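Local atomic coordinates of 30S ribosomal protein S8 (Aquifex aeolicus, PDB entry 3RF2), a protein that probably binds directly to the central domain of 16S rRNA as a primary binding protein and helps coordinate assembly of the platform of the 30S ribosomal subunit. Residues R35-L40 against Y92-Y97; K41-I46 against L137-V142. All coordinates share one frame; numbering follows the deposited sequence.

How the contacts relate
From the N terminus the chain passes helix 6-19 and strand 24-28 and then enters helix 31-43, which, with the residues just after it, supplies one side of both contacts: R35-L40 to contact 1 and K41-I46 to contact 2. It then runs through strand 46-51 and the helices 54-69 and 77-85 before strand 93-98 returns to the helix and closes contact 1. Contact 2 closes much later, when strand 139-144 of the second sheet arrives. The two loops therefore cross rather than nest. Their centres lie about 12 Å apart, joined where the helix ends by a probable hydrogen bond from F45 N to L40 O (2.8 Å). Together they tie the helix to the three-stranded sheet and to the C-terminal sheet.

Contact 1 (R35-L40 against Y92-Y97); sequences RILDVL and YPIKIY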
loop_
_atom_site.group_PDB
_atom_site.type_symbol
_atom_site.label_atom_id
_atom_site.label_comp_id
_atom_site.label_asym_id
_atom_site.label_seq_id
_atom_site.Cartn_x
_atom_site.Cartn_y
_atom_site.Cartn_z
ATOM N N ARG A 35 -1.320 7.812 -1.779
ATOM C CA ARG A 35 -2.174 7.784 -2.963
ATOM C C ARG A 35 -2.300 6.369 -3.462
ATOM O O ARG A 35 -3.323 5.999 -4.028
ATOM C CB ARG A 35 -1.661 8.687 -4.080
ATOM C CG ARG A 35 -2.098 10.132 -3.943
ATOM C CD ARG A 35 -1.863 10.908 -5.227
ATOM N NE ARG A 35 -2.014 12.348 -5.032
ATOM C CZ ARG A 35 -1.071 13.124 -4.510
ATOM N NH1 ARG A 35 0.079 12.590 -4.127
ATOM N NH2 ARG A 35 -1.280 14.427 -4.360
ATOM N N ILE A 36 -1.251 5.582 -3.255
ATOM C CA ILE A 36 -1.258 4.181 -3.683
ATOM C C ILE A 36 -2.216 3.346 -2.829
ATOM O O ILE A 36 -3.039 2.609 -3.353
ATOM C CB ILE A 36 0.146 3.567 -3.635
ATOM C CG1 ILE A 36 1.025 4.178 -4.735
ATOM C CG2 ILE A 36 0.072 2.051 -3.828
ATOM C CD1 ILE A 36 2.472 3.775 -4.616
ATOM N N LEU A 37 -2.113 3.511 -1.515
ATOM C CA LEU A 37 -2.995 2.841 -0.576
ATOM C C LEU A 37 -4.432 3.223 -0.810
ATOM O O LEU A 37 -5.332 2.426 -0.565
ATOM C CB LEU A 37 -2.604 3.176 0.846
ATOM C CG LEU A 37 -1.284 2.583 1.298
ATOM C CD1 LEU A 37 -0.904 3.109 2.689
ATOM C CD2 LEU A 37 -1.475 1.121 1.338
ATOM N N ASP A 38 -4.653 4.441 -1.285
ATOM C CA ASP A 38 -6.011 4.899 -1.556
ATOM C C ASP A 38 -6.584 4.196 -2.774
ATOM O O ASP A 38 -7.781 3.870 -2.808
ATOM C CB ASP A 38 -6.056 6.414 -1.734
ATOM C CG ASP A 38 -6.592 7.127 -0.506
ATOM O OD1 ASP A 38 -6.180 6.785 0.619
ATOM O OD2 ASP A 38 -7.451 8.018 -0.669
ATOM N N VAL A 39 -5.732 3.946 -3.763
ATOM C CA VAL A 39 -6.144 3.087 -4.871
ATOM C C VAL A 39 -6.472 1.677 -4.379
ATOM O O VAL A 39 -7.488 1.092 -4.757
ATOM C CB VAL A 39 -5.057 2.947 -5.952
ATOM C CG1 VAL A 39 -5.590 2.089 -7.117
ATOM C CG2 VAL A 39 -4.571 4.331 -6.426
ATOM N N LEU A 40 -5.591 1.128 -3.553
ATOM C CA LEU A 40 -5.753 -0.242 -3.079
ATOM C C LEU A 40 -7.060 -0.404 -2.281
ATOM O O LEU A 40 -7.761 -1.410 -2.418
ATOM C CB LEU A 40 -4.544 -0.665 -2.236
ATOM C CG LEU A 40 -3.205 -0.926 -2.936
ATOM C CD1 LEU A 40 -2.156 -1.324 -1.922
ATOM C CD2 LEU A 40 -3.359 -2.031 -3.963
ATOM N N TYR A 92 5.063 10.457 9.513
ATOM C CA TYR A 92 4.163 9.739 10.420
ATOM C C TYR A 92 3.901 8.318 9.963
ATOM O O TYR A 92 4.021 8.032 8.777
ATOM C CB TYR A 92 2.832 10.480 10.531
ATOM C CG TYR A 92 2.236 10.944 9.215
ATOM C CD1 TYR A 92 1.221 10.231 8.600
ATOM C CD2 TYR A 92 2.661 12.121 8.613
ATOM C CE1 TYR A 92 0.655 10.668 7.415
ATOM C CE2 TYR A 92 2.105 12.567 7.433
ATOM C CZ TYR A 92 1.100 11.833 6.836
ATOM O OH TYR A 92 0.534 12.265 5.657
ATOM N N PRO A 93 3.532 7.421 10.901
ATOM C CA PRO A 93 3.303 6.020 10.532
ATOM C C PRO A 93 1.930 5.803 9.909
ATOM O O PRO A 93 0.951 6.431 10.308
ATOM C CB PRO A 93 3.392 5.271 11.868
ATOM C CG PRO A 93 3.807 6.301 12.904
ATOM C CD PRO A 93 3.404 7.628 12.352
ATOM N N ILE A 94 1.874 4.930 8.914
ATOM C CA ILE A 94 0.607 4.515 8.362
ATOM C C ILE A 94 0.260 3.115 8.857
ATOM O O ILE A 94 1.103 2.216 8.872
ATOM C CB ILE A 94 0.614 4.549 6.855
ATOM C CG1 ILE A 94 0.558 5.998 6.372
ATOM C CG2 ILE A 94 -0.571 3.795 6.322
ATOM C CD1 ILE A 94 0.770 6.135 4.873
ATOM N N LYS A 95 -0.979 2.968 9.314
ATOM C CA LYS A 95 -1.495 1.691 9.743
ATOM C C LYS A 95 -2.294 1.173 8.562
ATOM O O LYS A 95 -3.194 1.849 8.067
ATOM C CB LYS A 95 -2.396 1.852 10.981
ATOM C CG LYS A 95 -2.870 0.529 11.589
ATOM C CD LYS A 95 -3.740 0.734 12.816
ATOM C CE LYS A 95 -4.088 -0.591 13.465
ATOM N NZ LYS A 95 -4.897 -0.426 14.721
ATOM N N ILE A 96 -1.943 -0.009 8.083
ATOM C CA ILE A 96 -2.693 -0.611 6.987
ATOM C C ILE A 96 -3.513 -1.796 7.470
ATOM O O ILE A 96 -2.964 -2.714 8.071
ATOM C CB ILE A 96 -1.770 -1.093 5.853
ATOM C CG1 ILE A 96 -1.080 0.106 5.185
ATOM C CG2 ILE A 96 -2.597 -1.915 4.844
ATOM C CD1 ILE A 96 0.183 -0.234 4.433
ATOM N N TYR A 97 -4.819 -1.781 7.193
ATOM C CA TYR A 97 -5.694 -2.886 7.560
ATOM C C TYR A 97 -5.875 -3.835 6.386
ATOM O O TYR A 97 -6.347 -3.432 5.322
ATOM C CB TYR A 97 -7.063 -2.360 8.003
ATOM C CG TYR A 97 -7.036 -1.558 9.290
ATOM C CD1 TYR A 97 -7.301 -2.161 10.515
ATOM C CD2 TYR A 97 -6.760 -0.201 9.277
ATOM C CE1 TYR A 97 -7.281 -1.428 11.697
ATOM C CE2 TYR A 97 -6.742 0.534 10.442
ATOM C CZ TYR A 97 -7.000 -0.083 11.648
ATOM O OH TYR A 97 -6.983 0.659 12.806
#
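L37 projects from helix 31-43 onto strand 93-98 and meets I94 and I96, two residues whose side chains leave the same face of the strand. From CB the chain turns so that CG stands beside the backbone N and anti to the carbonyl carbon (chi1 -69°), which carries the fork of the leucine out over the strand. CB and CG themselves stay back, and the two methyls do the touching. CD1 lies between the two isoleucines: it is 3.7 Å from I94 CG2 and 3.9 Å from I96 CG1, with I94 CD1 slightly farther off at 4.1 Å. CD2 turns to I96 alone, resting 3.8 Å from I96 CD1 and 4.0 Å from I96 CG1. L37 and I94 thus approach tip to tip, whereas I96 lies across the leucine at about a right angle and is touched by both branches. All three residues are buried, and W49 of strand 46-51 touches both L37 and I94. K95 points to the reverse face of the sheet, where its NZ forms a salt bridge with E60 of the segment 59-93 that other S8 sequences lack. Through L37 the helix packs on one face of the three-stranded antiparallel sheet, while I36, V39 and L40 touch I141 of strand 139-144: helix-on-sheet packing of a two-layer α/β sandwich, here in the N-terminal part of the S8 fold.

Contact 2 (K41-I46 against L137-V142); sequences KKEGFI and LGIAIV
F45 and I139 run past one another in opposite directions, the ring of the phenylalanine reaching toward strand 139-144 and the isoleucine reaching back toward the end of helix 31-43. The isoleucine comes to the ring obliquely at the CD2-CE2 side: its CD1 is 3.7 Å from F45 CE2 and 4.0 Å from F45 CD2, and I139 CG1 follows at 4.0 Å from F45 CE2. This approach depends on the first torsion of I139 (chi1 64°), which sets CG1 between the backbone N and the carbonyl carbon and extends CD1 toward the helix end. E43 adds a second, looser neighbour. Its side chain crosses that of I139 at a slant, with E43 CG 4.0 Å from I139 CD1, and the bend at chi2 (-64°) places the carboxylate so that E43 OE1 lies 4.1 Å from I139 CG2.

Between these two contributors the helix closes in a Schellman motif. G44, with positive phi (88°), breaks the helical path; its N bonds back to K41 O and F45 N probably bonds to L40 O, so E43, before the glycine, and F45, after it, both face the strand. V167 of the neighbouring strand 161-167 touches both F45 and I139, so the phenylalanine is packed against two adjoining strands of the C-terminal sheet, and L40 backs it from the helix. At the more open margin, K42 NZ forms a weak bond with E43 OE2 (3.2 Å), part of a salt bridge, and also pairs with E153 of helix 151-156.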
loop_
_atom_site.group_PDB
_atom_site.type_symbol
_atom_site.label_atom_id
_atom_site.label_comp_id
_atom_site.label_asym_id
_atom_site.label_seq_id
_atom_site.Cartn_x
_atom_site.Cartn_y
_atom_site.Cartn_z
ATOM N N LYS A 41 -7.378 0.592 -1.463
ATOM C CA LYS A 41 -8.619 0.597 -0.682
ATOM C C LYS A 41 -9.849 0.718 -1.582
ATOM O O LYS A 41 -10.835 -0.010 -1.438
ATOM C CB LYS A 41 -8.622 1.763 0.292
ATOM C CG LYS A 41 -9.831 1.764 1.236
ATOM C CD LYS A 41 -9.915 3.101 1.928
ATOM C CE LYS A 41 -11.053 3.140 2.943
ATOM N NZ LYS A 41 -10.949 4.367 3.790
ATOM N N LYS A 42 -9.774 1.654 -2.517
ATOM C CA LYS A 42 -10.846 1.880 -3.464
ATOM C C LYS A 42 -11.134 0.625 -4.297
ATOM O O LYS A 42 -12.282 0.364 -4.641
ATOM C CB LYS A 42 -10.481 3.058 -4.372
ATOM C CG LYS A 42 -11.526 3.372 -5.427
ATOM C CD LYS A 42 -11.054 4.461 -6.390
ATOM C CE LYS A 42 -12.010 4.600 -7.568
ATOM N NZ LYS A 42 -12.146 3.307 -8.302
ATOM N N GLU A 43 -10.099 -0.150 -4.626
ATOM C CA GLU A 43 -10.289 -1.341 -5.449
ATOM C C GLU A 43 -10.627 -2.590 -4.652
ATOM O O GLU A 43 -10.919 -3.634 -5.227
ATOM C CB GLU A 43 -9.050 -1.611 -6.303
ATOM C CG GLU A 43 -8.802 -0.530 -7.323
ATOM C CD GLU A 43 -9.917 -0.446 -8.328
ATOM O OE1 GLU A 43 -10.307 -1.517 -8.852
ATOM O OE2 GLU A 43 -10.407 0.682 -8.575
ATOM N N GLY A 44 -10.558 -2.491 -3.332
ATOM C CA GLY A 44 -10.917 -3.608 -2.479
ATOM C C GLY A 44 -9.783 -4.568 -2.181
ATOM O O GLY A 44 -10.016 -5.698 -1.755
ATOM N N PHE A 45 -8.550 -4.123 -2.400
ATOM C CA PHE A 45 -7.391 -4.960 -2.170
ATOM C C PHE A 45 -6.930 -4.901 -0.718
ATOM O O PHE A 45 -6.296 -5.833 -0.237
ATOM C CB PHE A 45 -6.253 -4.584 -3.125
ATOM C CG PHE A 45 -6.430 -5.136 -4.515
ATOM C CD1 PHE A 45 -6.267 -6.485 -4.755
ATOM C CD2 PHE A 45 -6.748 -4.310 -5.571
ATOM C CE1 PHE A 45 -6.423 -7.003 -6.018
ATOM C CE2 PHE A 45 -6.917 -4.825 -6.851
ATOM C CZ PHE A 45 -6.753 -6.175 -7.074
ATOM N N ILE A 46 -7.221 -3.792 -0.038
ATOM C CA ILE A 46 -7.027 -3.685 1.407
ATOM C C ILE A 46 -8.334 -3.234 2.036
ATOM O O ILE A 46 -9.221 -2.736 1.343
ATOM C CB ILE A 46 -5.920 -2.660 1.813
ATOM C CG1 ILE A 46 -6.322 -1.239 1.407
ATOM C CG2 ILE A 46 -4.576 -3.057 1.209
ATOM C CD1 ILE A 46 -5.269 -0.155 1.722
ATOM N N LEU A 137 -8.488 -8.299 -15.058
ATOM C CA LEU A 137 -9.010 -8.681 -13.749
ATOM C C LEU A 137 -8.149 -8.166 -12.613
ATOM O O LEU A 137 -8.613 -8.091 -11.475
ATOM C CB LEU A 137 -9.103 -10.201 -13.633
ATOM C CG LEU A 137 -10.174 -10.864 -14.499
ATOM C CD1 LEU A 137 -10.475 -12.269 -13.999
ATOM C CD2 LEU A 137 -11.420 -10.017 -14.474
ATOM N N GLY A 138 -6.888 -7.846 -12.918
ATOM C CA GLY A 138 -6.000 -7.199 -11.972
ATOM C C GLY A 138 -5.906 -5.719 -12.310
ATOM O O GLY A 138 -6.649 -5.214 -13.154
ATOM N N ILE A 139 -5.001 -5.007 -11.656
ATOM C CA ILE A 139 -4.821 -3.597 -11.964
ATOM C C ILE A 139 -3.367 -3.227 -12.083
ATOM O O ILE A 139 -2.501 -3.844 -11.464
ATOM C CB ILE A 139 -5.403 -2.684 -10.876
ATOM C CG1 ILE A 139 -4.658 -2.871 -9.558
ATOM C CG2 ILE A 139 -6.906 -2.919 -10.691
ATOM C CD1 ILE A 139 -5.175 -1.940 -8.439
ATOM N N ALA A 140 -3.107 -2.203 -12.888
ATOM C CA ALA A 140 -1.848 -1.498 -12.822
ATOM C C ALA A 140 -2.145 -0.234 -12.056
ATOM O O ALA A 140 -3.195 0.383 -12.246
ATOM C CB ALA A 140 -1.330 -1.159 -14.213
ATOM N N ILE A 141 -1.232 0.144 -11.173
ATOM C CA ILE A 141 -1.324 1.445 -10.540
ATOM C C ILE A 141 -0.362 2.391 -11.257
ATOM O O ILE A 141 0.828 2.096 -11.375
ATOM C CB ILE A 141 -0.986 1.359 -9.038
ATOM C CG1 ILE A 141 -2.054 0.518 -8.317
ATOM C CG2 ILE A 141 -0.873 2.753 -8.461
ATOM C CD1 ILE A 141 -1.677 0.106 -6.919
ATOM N N VAL A 142 -0.888 3.514 -11.743
ATOM C CA VAL A 142 -0.135 4.406 -12.609
ATOM C C VAL A 142 -0.120 5.842 -12.115
ATOM O O VAL A 142 -1.164 6.408 -11.788
ATOM C CB VAL A 142 -0.702 4.406 -14.042
ATOM C CG1 VAL A 142 -0.682 2.988 -14.628
ATOM C CG2 VAL A 142 -2.102 4.945 -14.047
#